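Local coordinates for protein VP1 (PDB 4FMH) that builds the icosahedral capsid of Merkel cell polyomavirus as disulfide-linked pentamers and binds sialylated glycans, a step of attachment required for infection, at residues B[143-148]-B[199-204]; B[130-135]-B[254-259]; B[138-143]-B[207-212]; B[30-35]-B[66-71]. All coordinates share one frame; numbering follows the deposited sequence.

Contact 1: residues B[143-148]-B[199-204]; sequences DLQGLV and VWCPDP
Leu144 and Trp200 meet at about a right angle beside the pairing of strands 142-146 and 200-202: Leu144 CB lies 3.8 Å from Trp200 CE3, while Leu144 CD1 rests near Trp200 CB and CG. The indole turns back over the neighbouring strand because its CG stands beside its own backbone N (chi1 -60°), and its six-membered ring then lies against the main chain of Gly146, with CE3 3.5 Å from Gly146 N. Glycine suits this place, since a side chain there would press on the ring. Trp200 NE1 bonds Ile164 O, and Tyr195 meets the indole edge to face.

The face opposite Trp200 carries Gln145 and Cys201, and Asp203, just past the end of strand 200-202, leans toward the first segment beside them. Gln145 bends at chi2 (68°), which brings NE2 back to Gly146 O at 3.0 Å, in its own amide plane; Asp182 O also receives from NE2. Asp203, with CG anti to its backbone N, brings its CB near that of Gln145, and two waters bridge its carboxylate to Gln145 OE1 and Leu144 O. Lys186 pairs with Asp203 OD2 and bonds Gln145 OE1, and Ser205 bonds Asp203 OD1, so these buried polar ends have partners.

Four backbone bonds join the segments, the shortest from Gln145 N to Cys201 O at 2.7 Å. Val148 CG1 packs 4.0 Å from Val199 CG2, both branched chains pointing the same way. The arrangement is that of an antiparallel pair in a three-stranded sheet, 186-189, 142-146 and 200-202, set in the connection between two strands of the VP1 jelly roll.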
loop_
_atom_site.group_PDB
_atom_site.type_symbol
_atom_site.label_atom_id
_atom_site.label_comp_id
_atom_site.label_asym_id
_atom_site.label_seq_id
_atom_site.Cartn_x
_atom_site.Cartn_y
_atom_site.Cartn_z
ATOM N N ASP B 143 -2.616 15.841 25.943
ATOM C CA ASP B 143 -3.222 14.974 26.949
ATOM C C ASP B 143 -2.890 13.527 26.629
ATOM O O ASP B 143 -3.006 13.101 25.481
ATOM C CB ASP B 143 -4.741 15.173 27.001
ATOM C CG ASP B 143 -5.130 16.581 27.455
ATOM O OD1 ASP B 143 -4.787 16.946 28.595
ATOM O OD2 ASP B 143 -5.772 17.316 26.669
ATOM N N LEU B 144 -2.488 12.776 27.651
ATOM C CA LEU B 144 -2.085 11.378 27.472
ATOM C C LEU B 144 -3.004 10.404 28.189
ATOM O O LEU B 144 -3.536 10.706 29.254
ATOM C CB LEU B 144 -0.650 11.168 27.968
ATOM C CG LEU B 144 0.457 12.022 27.342
ATOM C CD1 LEU B 144 1.778 11.853 28.097
ATOM C CD2 LEU B 144 0.633 11.705 25.860
ATOM N N GLN B 145 -3.166 9.226 27.595
ATOM C CA GLN B 145 -3.886 8.119 28.202
ATOM C C GLN B 145 -2.872 6.999 28.424
ATOM O O GLN B 145 -2.091 6.681 27.525
ATOM C CB GLN B 145 -5.018 7.641 27.277
ATOM C CG GLN B 145 -5.681 6.316 27.697
ATOM C CD GLN B 145 -6.475 6.415 28.995
ATOM O OE1 GLN B 145 -7.424 7.197 29.098
ATOM N NE2 GLN B 145 -6.109 5.597 29.986
ATOM N N GLY B 146 -2.883 6.413 29.619
ATOM C CA GLY B 146 -1.988 5.293 29.916
ATOM C C GLY B 146 -2.605 3.943 29.578
ATOM O O GLY B 146 -3.784 3.689 29.871
ATOM N N LEU B 147 -1.803 3.076 28.963
ATOM C CA LEU B 147 -2.204 1.691 28.676
ATOM C C LEU B 147 -0.950 0.900 28.398
ATOM O O LEU B 147 -0.124 1.307 27.577
ATOM C CB LEU B 147 -3.168 1.614 27.472
ATOM C CG LEU B 147 -3.847 0.282 27.135
ATOM C CD1 LEU B 147 -5.184 0.544 26.430
ATOM C CD2 LEU B 147 -2.953 -0.647 26.284
ATOM N N VAL B 148 -0.806 -0.231 29.083
ATOM C CA VAL B 148 0.389 -1.044 28.918
ATOM C C VAL B 148 0.086 -2.475 28.481
ATOM O O VAL B 148 -0.988 -3.014 28.760
ATOM C CB VAL B 148 1.258 -1.064 30.196
ATOM C CG1 VAL B 148 1.801 0.333 30.494
ATOM C CG2 VAL B 148 0.463 -1.613 31.384
ATOM N N VAL B 199 3.961 3.246 27.358
ATOM C CA VAL B 199 3.017 3.443 28.452
ATOM C C VAL B 199 1.894 4.417 28.076
ATOM O O VAL B 199 0.754 4.244 28.508
ATOM C CB VAL B 199 3.724 3.961 29.728
ATOM C CG1 VAL B 199 2.703 4.256 30.822
ATOM C CG2 VAL B 199 4.762 2.958 30.216
ATOM N N TRP B 200 2.232 5.437 27.286
ATOM C CA TRP B 200 1.347 6.591 27.058
ATOM C C TRP B 200 1.015 6.794 25.588
ATOM O O TRP B 200 1.898 6.736 24.722
ATOM C CB TRP B 200 2.004 7.874 27.572
ATOM C CG TRP B 200 2.339 7.878 29.031
ATOM C CD1 TRP B 200 3.577 7.760 29.585
ATOM C CD2 TRP B 200 1.420 8.015 30.123
ATOM N NE1 TRP B 200 3.491 7.804 30.956
ATOM C CE2 TRP B 200 2.179 7.970 31.314
ATOM C CE3 TRP B 200 0.029 8.179 30.210
ATOM C CZ2 TRP B 200 1.596 8.083 32.585
ATOM C CZ3 TRP B 200 -0.552 8.281 31.472
ATOM C CH2 TRP B 200 0.235 8.228 32.642
ATOM N N CYS B 201 -0.260 7.055 25.316
ATOM C CA CYS B 201 -0.713 7.388 23.975
ATOM C C CYS B 201 -1.544 8.669 24.053
ATOM O O CYS B 201 -1.997 9.033 25.142
ATOM C CB CYS B 201 -1.532 6.234 23.393
ATOM S SG CYS B 201 -3.089 5.890 24.258
ATOM N N PRO B 202 -1.743 9.365 22.915
ATOM C CA PRO B 202 -2.590 10.562 22.957
ATOM C C PRO B 202 -4.013 10.206 23.390
ATOM O O PRO B 202 -4.545 9.189 22.948
ATOM C CB PRO B 202 -2.588 11.051 21.500
ATOM C CG PRO B 202 -1.378 10.430 20.881
ATOM C CD PRO B 202 -1.239 9.101 21.554
ATOM N N ASP B 203 -4.597 11.024 24.267
ATOM C CA ASP B 203 -5.924 10.772 24.827
ATOM C C ASP B 203 -6.999 11.381 23.914
ATOM O O ASP B 203 -7.122 12.609 23.834
ATOM C CB ASP B 203 -6.010 11.358 26.246
ATOM C CG ASP B 203 -7.364 11.116 26.923
ATOM O OD1 ASP B 203 -8.293 10.548 26.307
ATOM O OD2 ASP B 203 -7.497 11.517 28.091
ATOM N N PRO B 204 -7.784 10.528 23.219
ATOM C CA PRO B 204 -8.747 11.078 22.252
ATOM C C PRO B 204 -9.990 11.691 22.905
ATOM O O PRO B 204 -10.784 12.337 22.217
ATOM C CB PRO B 204 -9.117 9.861 21.396
ATOM C CG PRO B 204 -8.969 8.704 22.341
ATOM C CD PRO B 204 -7.782 9.051 23.212
HETATM O O HOH W 1 -5.406 12.736 29.305
HETATM O O HOH W 2 -8.796 7.940 26.892
#

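Contact 2: residues B[130-135]-B[254-259]; sequences VNYHMF and SCADIV
His133 and Asp257 join side chain to side chain across two antiparallel strands. His133 ND1 gives its hydrogen to Asp257 OD1 at 2.7 Å; the acceptor lies in the imidazole plane and uses its anti lone pair, although ring and carboxylate planes differ by 38°. On the far edge of the ring, His133 NE2 donates to Asn131 OD1 at 2.6 Å, again in plane and on a lone pair of the amide. Both ring nitrogens therefore have acceptors, which would favour the protonated imidazolium. Arg276 shares Asp257 OD1 through a salt bridge, and Asn131 ND2 turns to Gly129 O and Thr224 OG1.

Strands 131-138 and 250-263 are neighbours in the jelly-roll β-sandwich, and here Tyr132 with Ile258 and Met134 with Ala256 form the two hydrogen-bonded pairs of this contact. Each pair has two backbone bonds; Ile258 N reaches Tyr132 O at 2.8 Å, and Ala256 N reaches Met134 O at 3.0 Å.

On the face opposite the histidine, small Ala256 leaves room for larger neighbours. Its CB touches the edge of the Tyr132 ring, in plane, 3.9 Å from CD2, and lies 4.1 Å from Met134 CG. The CD1 methyl at the end of the longer arm of Ile258 meets Tyr132 CB at 4.1 Å. The phenol hydroxyl of Tyr132 bonds the hydroxyl of Tyr70, and Ile108 of the second subunit packs on Ile258.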
loop_
_atom_site.group_PDB
_atom_site.type_symbol
_atom_site.label_atom_id
_atom_site.label_comp_id
_atom_site.label_asym_id
_atom_site.label_seq_id
_atom_site.Cartn_x
_atom_site.Cartn_y
_atom_site.Cartn_z
ATOM N N VAL B 130 10.161 -2.505 14.024
ATOM C CA VAL B 130 9.178 -1.664 14.713
ATOM C C VAL B 130 9.352 -0.183 14.371
ATOM O O VAL B 130 10.426 0.389 14.584
ATOM C CB VAL B 130 9.221 -1.862 16.247
ATOM C CG1 VAL B 130 8.277 -0.881 16.945
ATOM C CG2 VAL B 130 8.866 -3.318 16.612
ATOM N N ASN B 131 8.292 0.411 13.818
ATOM C CA ASN B 131 8.211 1.862 13.635
ATOM C C ASN B 131 7.081 2.462 14.449
ATOM O O ASN B 131 6.010 1.856 14.594
ATOM C CB ASN B 131 8.009 2.234 12.161
ATOM C CG ASN B 131 9.321 2.380 11.408
ATOM O OD1 ASN B 131 9.713 3.491 11.036
ATOM N ND2 ASN B 131 10.008 1.262 11.179
ATOM N N TYR B 132 7.325 3.659 14.973
ATOM C CA TYR B 132 6.282 4.446 15.609
ATOM C C TYR B 132 6.545 5.899 15.279
ATOM O O TYR B 132 7.622 6.427 15.588
ATOM C CB TYR B 132 6.286 4.229 17.128
ATOM C CG TYR B 132 5.186 4.954 17.876
ATOM C CD1 TYR B 132 3.877 4.455 17.895
ATOM C CD2 TYR B 132 5.452 6.136 18.570
ATOM C CE1 TYR B 132 2.855 5.123 18.582
ATOM C CE2 TYR B 132 4.440 6.814 19.257
ATOM C CZ TYR B 132 3.152 6.302 19.262
ATOM O OH TYR B 132 2.163 6.971 19.949
ATOM N N HIS B 133 5.563 6.539 14.648
ATOM C CA HIS B 133 5.705 7.921 14.214
ATOM C C HIS B 133 4.482 8.731 14.576
ATOM O O HIS B 133 3.357 8.353 14.253
ATOM C CB HIS B 133 5.964 7.995 12.712
ATOM C CG HIS B 133 7.192 7.260 12.296
ATOM N ND1 HIS B 133 8.457 7.793 12.429
ATOM C CD2 HIS B 133 7.356 6.008 11.811
ATOM C CE1 HIS B 133 9.347 6.907 12.019
ATOM N NE2 HIS B 133 8.705 5.817 11.637
ATOM N N MET B 134 4.717 9.851 15.247
ATOM C CA MET B 134 3.644 10.755 15.622
ATOM C C MET B 134 4.191 12.162 15.806
ATOM O O MET B 134 5.361 12.349 16.146
ATOM C CB MET B 134 2.931 10.272 16.904
ATOM C CG MET B 134 3.655 10.538 18.222
ATOM S SD MET B 134 3.330 12.158 18.988
ATOM C CE MET B 134 1.600 12.013 19.397
ATOM N N PHE B 135 3.341 13.148 15.559
ATOM C CA PHE B 135 3.641 14.523 15.940
ATOM C C PHE B 135 2.339 15.180 16.369
ATOM O O PHE B 135 1.248 14.746 15.961
ATOM C CB PHE B 135 4.359 15.298 14.817
ATOM C CG PHE B 135 3.470 15.689 13.658
ATOM C CD1 PHE B 135 3.245 14.808 12.605
ATOM C CD2 PHE B 135 2.875 16.953 13.616
ATOM C CE1 PHE B 135 2.433 15.171 11.527
ATOM C CE2 PHE B 135 2.069 17.325 12.542
ATOM C CZ PHE B 135 1.846 16.438 11.500
ATOM N N SER B 254 5.135 18.213 20.066
ATOM C CA SER B 254 5.431 16.884 20.589
ATOM C C SER B 254 5.647 15.918 19.446
ATOM O O SER B 254 5.038 16.073 18.386
ATOM C CB SER B 254 4.261 16.371 21.433
ATOM O OG SER B 254 3.834 17.345 22.368
ATOM N N CYS B 255 6.483 14.905 19.658
ATOM C CA CYS B 255 6.676 13.886 18.619
ATOM C C CYS B 255 7.390 12.626 19.101
ATOM O O CYS B 255 7.906 12.565 20.223
ATOM C CB CYS B 255 7.414 14.485 17.409
ATOM S SG CYS B 255 9.130 14.916 17.724
ATOM N N ALA B 256 7.398 11.618 18.238
ATOM C CA ALA B 256 8.169 10.396 18.457
ATOM C C ALA B 256 8.410 9.794 17.093
ATOM O O ALA B 256 7.487 9.748 16.273
ATOM C CB ALA B 256 7.406 9.419 19.333
ATOM N N ASP B 257 9.644 9.363 16.837
ATOM C CA ASP B 257 9.957 8.715 15.564
ATOM C C ASP B 257 10.931 7.555 15.711
ATOM O O ASP B 257 12.139 7.711 15.501
ATOM C CB ASP B 257 10.465 9.738 14.543
ATOM C CG ASP B 257 9.388 10.739 14.149
ATOM O OD1 ASP B 257 8.496 10.373 13.347
ATOM O OD2 ASP B 257 9.423 11.882 14.666
ATOM N N ILE B 258 10.388 6.399 16.091
ATOM C CA ILE B 258 11.150 5.150 16.152
ATOM C C ILE B 258 11.215 4.588 14.736
ATOM O O ILE B 258 10.180 4.432 14.082
ATOM C CB ILE B 258 10.510 4.136 17.119
ATOM C CG1 ILE B 258 10.506 4.704 18.544
ATOM C CG2 ILE B 258 11.255 2.786 17.061
ATOM C CD1 ILE B 258 9.583 3.968 19.533
ATOM N N VAL B 259 12.427 4.311 14.258
ATOM C CA VAL B 259 12.620 3.922 12.846
ATOM C C VAL B 259 13.066 2.473 12.660
ATOM O O VAL B 259 13.311 2.030 11.533
ATOM C CB VAL B 259 13.606 4.859 12.110
ATOM C CG1 VAL B 259 12.999 6.250 11.947
ATOM C CG2 VAL B 259 14.966 4.912 12.825
#

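Contact 3: residues B[138-143]-B[207-212]; sequences GGEPLD and NENSRY
Gly138 and Ser210 form an antiparallel non-hydrogen-bonded pair with CA atoms only 3.8 Å apart, and Gly139 N bonds Asn209 O at 3.0 Å. The closeness of the pair explains Gly138, where any side chain would run into Ser210 OG. Ser210 also ends a type I turn that begins at Asn207.

Asn207 grips Asp143 by three bonds. With CG beside its backbone N (chi1 -74°), its amide spans the main chain of the aspartate: OD1 accepts from Asp143 N at 2.8 Å, while ND2 donates to Asp143 O at 3.0 Å. In return Asp143 OD2 receives Asn207 N at 3.0 Å, on its anti side and 20° out of the carboxylate plane. The two side chains slide past each other in opposite directions, and asparagine suits the place because one amide offers both an acceptor and a donor. ND2 has a second acceptor in Asp203 O.

At the other end Asn209 ND2 donates to Glu140 OE2 at 3.1 Å, their planes 76° apart; Lys247 forms a salt bridge with that oxygen, and Asn209 OD1 accepts from Leu245 N. One water joins Glu140 O to Ser210 OG, and a second takes the Ser210 hydrogen and donates to Pro141 O and Asn207 OD1. Leu142 CD1 lies between the Asn207 amide and the Tyr212 ring, 3.2 Å from Asn207 OD1 and 4.0 Å from Tyr212 CD2, while Tyr212 OH reaches Glu100 of the second subunit. This is a polar, water-bridged junction of a β-turn with the bend between strands 131-138 and 142-146, at the margin of the jelly roll beside a pentamer interface.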
loop_
_atom_site.group_PDB
_atom_site.type_symbol
_atom_site.label_atom_id
_atom_site.label_comp_id
_atom_site.label_asym_id
_atom_site.label_seq_id
_atom_site.Cartn_x
_atom_site.Cartn_y
_atom_site.Cartn_z
ATOM N N GLY B 138 -0.100 21.818 19.625
ATOM C CA GLY B 138 -1.163 22.272 20.525
ATOM C C GLY B 138 -0.888 23.613 21.184
ATOM O O GLY B 138 0.250 24.094 21.187
ATOM N N GLY B 139 -1.937 24.209 21.748
ATOM C CA GLY B 139 -1.819 25.461 22.494
ATOM C C GLY B 139 -1.667 25.202 23.983
ATOM O O GLY B 139 -1.778 26.120 24.804
ATOM N N GLU B 140 -1.410 23.939 24.313
ATOM C CA GLU B 140 -1.255 23.462 25.685
ATOM C C GLU B 140 -0.682 22.041 25.605
ATOM O O GLU B 140 -0.665 21.456 24.517
ATOM C CB GLU B 140 -2.599 23.481 26.423
ATOM C CG GLU B 140 -3.667 22.558 25.850
ATOM C CD GLU B 140 -5.036 22.841 26.436
ATOM O OE1 GLU B 140 -5.457 22.102 27.351
ATOM O OE2 GLU B 140 -5.680 23.817 25.996
ATOM N N PRO B 141 -0.209 21.483 26.744
ATOM C CA PRO B 141 0.385 20.145 26.688
ATOM C C PRO B 141 -0.571 19.108 26.103
ATOM O O PRO B 141 -1.791 19.201 26.302
ATOM C CB PRO B 141 0.662 19.811 28.158
ATOM C CG PRO B 141 0.735 21.129 28.860
ATOM C CD PRO B 141 -0.173 22.053 28.109
ATOM N N LEU B 142 -0.014 18.136 25.381
ATOM C CA LEU B 142 -0.800 17.027 24.842
ATOM C C LEU B 142 -1.327 16.160 25.991
ATOM O O LEU B 142 -0.578 15.809 26.911
ATOM C CB LEU B 142 0.055 16.188 23.892
ATOM C CG LEU B 142 -0.633 15.085 23.090
ATOM C CD1 LEU B 142 -1.524 15.697 22.016
ATOM C CD2 LEU B 142 0.409 14.153 22.471
ATOM N N ASP B 143 -2.616 15.841 25.943
ATOM C CA ASP B 143 -3.222 14.974 26.949
ATOM C C ASP B 143 -2.890 13.527 26.629
ATOM O O ASP B 143 -3.006 13.101 25.481
ATOM C CB ASP B 143 -4.741 15.173 27.001
ATOM C CG ASP B 143 -5.130 16.581 27.455
ATOM O OD1 ASP B 143 -4.787 16.946 28.595
ATOM O OD2 ASP B 143 -5.772 17.316 26.669
ATOM N N ASN B 207 -7.682 16.692 24.398
ATOM C CA ASN B 207 -6.947 17.282 23.264
ATOM C C ASN B 207 -7.785 18.128 22.299
ATOM O O ASN B 207 -7.537 18.142 21.093
ATOM C CB ASN B 207 -6.166 16.196 22.508
ATOM C CG ASN B 207 -4.954 15.731 23.271
ATOM O OD1 ASN B 207 -4.141 16.545 23.705
ATOM N ND2 ASN B 207 -4.824 14.413 23.452
ATOM N N GLU B 208 -8.765 18.843 22.845
ATOM C CA GLU B 208 -9.604 19.748 22.058
ATOM C C GLU B 208 -8.752 20.839 21.403
ATOM O O GLU B 208 -9.049 21.290 20.299
ATOM C CB GLU B 208 -10.697 20.378 22.937
ATOM C CG GLU B 208 -11.789 19.399 23.419
ATOM C CD GLU B 208 -11.494 18.724 24.779
ATOM O OE1 GLU B 208 -12.415 18.045 25.296
ATOM O OE2 GLU B 208 -10.371 18.864 25.335
ATOM N N ASN B 209 -7.677 21.226 22.086
ATOM C CA ASN B 209 -6.826 22.338 21.675
ATOM C C ASN B 209 -5.449 21.884 21.145
ATOM O O ASN B 209 -4.473 22.642 21.167
ATOM C CB ASN B 209 -6.695 23.323 22.845
ATOM C CG ASN B 209 -6.175 24.687 22.417
ATOM O OD1 ASN B 209 -6.523 25.198 21.352
ATOM N ND2 ASN B 209 -5.339 25.284 23.258
ATOM N N SER B 210 -5.393 20.634 20.679
ATOM C CA SER B 210 -4.225 20.071 19.993
ATOM C C SER B 210 -4.667 19.320 18.737
ATOM O O SER B 210 -5.821 18.912 18.629
ATOM C CB SER B 210 -3.470 19.102 20.907
ATOM O OG SER B 210 -2.878 19.767 22.012
ATOM N N ARG B 211 -3.739 19.155 17.795
ATOM C CA ARG B 211 -3.918 18.266 16.654
ATOM C C ARG B 211 -2.787 17.251 16.691
ATOM O O ARG B 211 -1.616 17.629 16.796
ATOM C CB ARG B 211 -3.873 19.044 15.331
ATOM C CG ARG B 211 -4.739 20.300 15.280
ATOM C CD ARG B 211 -6.234 19.992 15.313
ATOM N NE ARG B 211 -7.020 21.227 15.256
ATOM C CZ ARG B 211 -7.531 21.864 16.314
ATOM N NH1 ARG B 211 -7.373 21.390 17.547
ATOM N NH2 ARG B 211 -8.215 22.986 16.135
ATOM N N TYR B 212 -3.121 15.963 16.636
ATOM C CA TYR B 212 -2.079 14.936 16.619
ATOM C C TYR B 212 -2.327 13.916 15.520
ATOM O O TYR B 212 -3.473 13.706 15.109
ATOM C CB TYR B 212 -1.917 14.261 17.988
ATOM C CG TYR B 212 -3.107 13.467 18.463
ATOM C CD1 TYR B 212 -3.331 12.157 18.018
ATOM C CD2 TYR B 212 -3.997 14.012 19.395
ATOM C CE1 TYR B 212 -4.438 11.419 18.470
ATOM C CE2 TYR B 212 -5.092 13.286 19.856
ATOM C CZ TYR B 212 -5.305 11.994 19.393
ATOM O OH TYR B 212 -6.392 11.285 19.855
HETATM O O HOH W 3 -0.161 19.673 22.581
HETATM O O HOH W 4 -3.735 19.146 24.325
#

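Contact 4: residues B[30-35]-B[66-71]; sequences PRMGVN and NLPAYS
Met32 and Pro68 make the close apolar part of this contact between two irregular segments, their side chains crossing at about a right angle. Met32 folds at chi2 (-66°) and again at chi3, which brings both SD and CE to 4.0 Å from Pro68 CB. A flexible thioether can fold so that both its sulfur and its methyl lie against one side of a rigid ring. Pro68 CG also presses on the backbone, 3.4 Å from Met32 O; Pro68 N has no hydrogen, so its nearness to Met32 O is packing and not a bond. Beside this patch Ala69 N donates to Arg31 O at 2.8 Å, the one direct hydrogen bond between the segments.

Elsewhere water takes over. One molecule accepts from Arg31 N, donates to Ala69 O and bonds Ser71 OG at 2.8 Å; Ser71 OG also bonds Asn29 O. A second donates to Arg31 O and Leu67 O and accepts from Asn35 ND2 at 2.9 Å. Asn35 OD1 turns back to Gly33 N, across a bend whose backbone angles call for glycine. Of the Arg31 side chain, the aliphatic part meets the other segment, CG lying 3.9 Å from Ser71 OG; the guanidinium of this partly exposed residue leads away, NE forming a salt bridge with Asp192.

Apart from Ser71, which starts strand 71-76, both segments lie in the long connection from strand 11-28 that carries Trp45, Tyr50 and Asp51 of the glycan pocket; Val34 and Asn66 pack on Tyr50. Ile258 of strand 250-263 packs on Met32 and Pro68, and Ser71 pairs through its backbone with Cys255 of that strand.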
loop_
_atom_site.group_PDB
_atom_site.type_symbol
_atom_site.label_atom_id
_atom_site.label_comp_id
_atom_site.label_asym_id
_atom_site.label_seq_id
_atom_site.Cartn_x
_atom_site.Cartn_y
_atom_site.Cartn_z
ATOM N N PRO B 30 15.638 12.873 19.119
ATOM C CA PRO B 30 14.890 11.740 19.673
ATOM C C PRO B 30 15.332 11.375 21.090
ATOM O O PRO B 30 16.500 11.579 21.454
ATOM C CB PRO B 30 15.203 10.602 18.693
ATOM C CG PRO B 30 16.531 10.942 18.142
ATOM C CD PRO B 30 16.569 12.451 18.056
ATOM N N ARG B 31 14.393 10.861 21.881
ATOM C CA ARG B 31 14.664 10.463 23.262
ATOM C C ARG B 31 14.373 8.968 23.438
ATOM O O ARG B 31 13.384 8.565 24.066
ATOM C CB ARG B 31 13.859 11.328 24.246
ATOM C CG ARG B 31 14.097 12.849 24.131
ATOM C CD ARG B 31 15.570 13.231 24.308
ATOM N NE ARG B 31 15.802 14.672 24.185
ATOM C CZ ARG B 31 16.851 15.217 23.565
ATOM N NH1 ARG B 31 17.768 14.451 22.985
ATOM N NH2 ARG B 31 16.978 16.537 23.507
ATOM N N MET B 32 15.268 8.160 22.884
ATOM C CA MET B 32 15.114 6.710 22.798
ATOM C C MET B 32 15.493 5.948 24.064
ATOM O O MET B 32 15.176 4.762 24.196
ATOM C CB MET B 32 15.940 6.185 21.618
ATOM C CG MET B 32 15.469 6.683 20.252
ATOM S SD MET B 32 13.831 6.068 19.782
ATOM C CE MET B 32 12.779 7.479 20.121
ATOM N N GLY B 33 16.179 6.616 24.989
ATOM C CA GLY B 33 16.593 5.980 26.233
ATOM C C GLY B 33 17.952 6.493 26.660
ATOM O O GLY B 33 18.132 6.876 27.811
ATOM N N VAL B 34 18.912 6.478 25.736
ATOM C CA VAL B 34 20.134 7.261 25.899
ATOM C C VAL B 34 19.821 8.644 25.328
ATOM O O VAL B 34 19.857 8.861 24.107
ATOM C CB VAL B 34 21.354 6.622 25.203
ATOM C CG1 VAL B 34 22.609 7.451 25.449
ATOM C CG2 VAL B 34 21.552 5.199 25.686
ATOM N N ASN B 35 19.495 9.568 26.227
ATOM C CA ASN B 35 18.846 10.815 25.839
ATOM C C ASN B 35 19.746 12.040 25.719
ATOM O O ASN B 35 19.302 13.097 25.257
ATOM C CB ASN B 35 17.645 11.079 26.759
ATOM C CG ASN B 35 16.557 10.038 26.581
ATOM O OD1 ASN B 35 16.521 9.345 25.565
ATOM N ND2 ASN B 35 15.671 9.917 27.564
ATOM N N ASN B 66 15.960 1.550 28.038
ATOM C CA ASN B 66 15.150 0.713 27.155
ATOM C C ASN B 66 13.717 1.206 26.976
ATOM O O ASN B 66 12.848 0.468 26.487
ATOM C CB ASN B 66 15.175 -0.741 27.631
ATOM C CG ASN B 66 16.433 -1.471 27.196
ATOM O OD1 ASN B 66 17.255 -0.930 26.449
ATOM N ND2 ASN B 66 16.593 -2.700 27.663
ATOM N N LEU B 67 13.492 2.467 27.344
ATOM C CA LEU B 67 12.163 3.059 27.316
ATOM C C LEU B 67 12.123 4.354 26.481
ATOM O O LEU B 67 12.183 5.465 27.047
ATOM C CB LEU B 67 11.667 3.296 28.757
ATOM C CG LEU B 67 11.555 2.047 29.657
ATOM C CD1 LEU B 67 11.351 2.407 31.130
ATOM C CD2 LEU B 67 10.450 1.086 29.172
ATOM N N PRO B 68 12.031 4.220 25.130
ATOM C CA PRO B 68 11.872 5.405 24.281
ATOM C C PRO B 68 10.698 6.252 24.759
ATOM O O PRO B 68 9.649 5.721 25.155
ATOM C CB PRO B 68 11.597 4.814 22.887
ATOM C CG PRO B 68 12.300 3.488 22.916
ATOM C CD PRO B 68 12.102 2.980 24.330
ATOM N N ALA B 69 10.895 7.563 24.746
ATOM C CA ALA B 69 9.921 8.491 25.292
ATOM C C ALA B 69 9.603 9.576 24.266
ATOM O O ALA B 69 10.343 9.757 23.298
ATOM C CB ALA B 69 10.461 9.103 26.593
ATOM N N TYR B 70 8.487 10.272 24.473
ATOM C CA TYR B 70 8.083 11.368 23.605
ATOM C C TYR B 70 9.048 12.538 23.689
ATOM O O TYR B 70 9.639 12.802 24.745
ATOM C CB TYR B 70 6.665 11.836 23.955
ATOM C CG TYR B 70 5.596 10.841 23.555
ATOM C CD1 TYR B 70 5.146 10.758 22.228
ATOM C CD2 TYR B 70 5.053 9.963 24.495
ATOM C CE1 TYR B 70 4.172 9.830 21.859
ATOM C CE2 TYR B 70 4.089 9.037 24.138
ATOM C CZ TYR B 70 3.649 8.969 22.824
ATOM O OH TYR B 70 2.685 8.035 22.490
ATOM N N SER B 71 9.222 13.221 22.564
ATOM C CA SER B 71 9.924 14.496 22.552
ATOM C C SER B 71 8.885 15.584 22.705
ATOM O O SER B 71 7.763 15.443 22.215
ATOM C CB SER B 71 10.705 14.701 21.249
ATOM O OG SER B 71 11.784 13.792 21.169
HETATM O O HOH W 5 11.662 10.991 21.211
HETATM O O HOH W 6 13.745 7.892 26.905
#

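This chain is the jelly-roll capsid part of a longer VP1. Contact 4 closes first along the chain; the other three follow, contact 2 enclosing contact 3, which encloses contact 1. The centre of contact 2, in the large jelly-roll sheet, is about 6 Å from the centre of the chain. Contact 3 reaches that sheet through strand 210-217 and, sharing Asp143 and strand 142-146 with contact 1, joins the large sheet to the small three-stranded one. Contacts 2 and 4 have centres about 11 Å apart; contacts 3 and 4, about 21 Å apart, do not touch. Tyr70 ties contact 4 to Trp200 and Tyr132. The second subunit touches residues of all four, so they lie close to a pentamer interface.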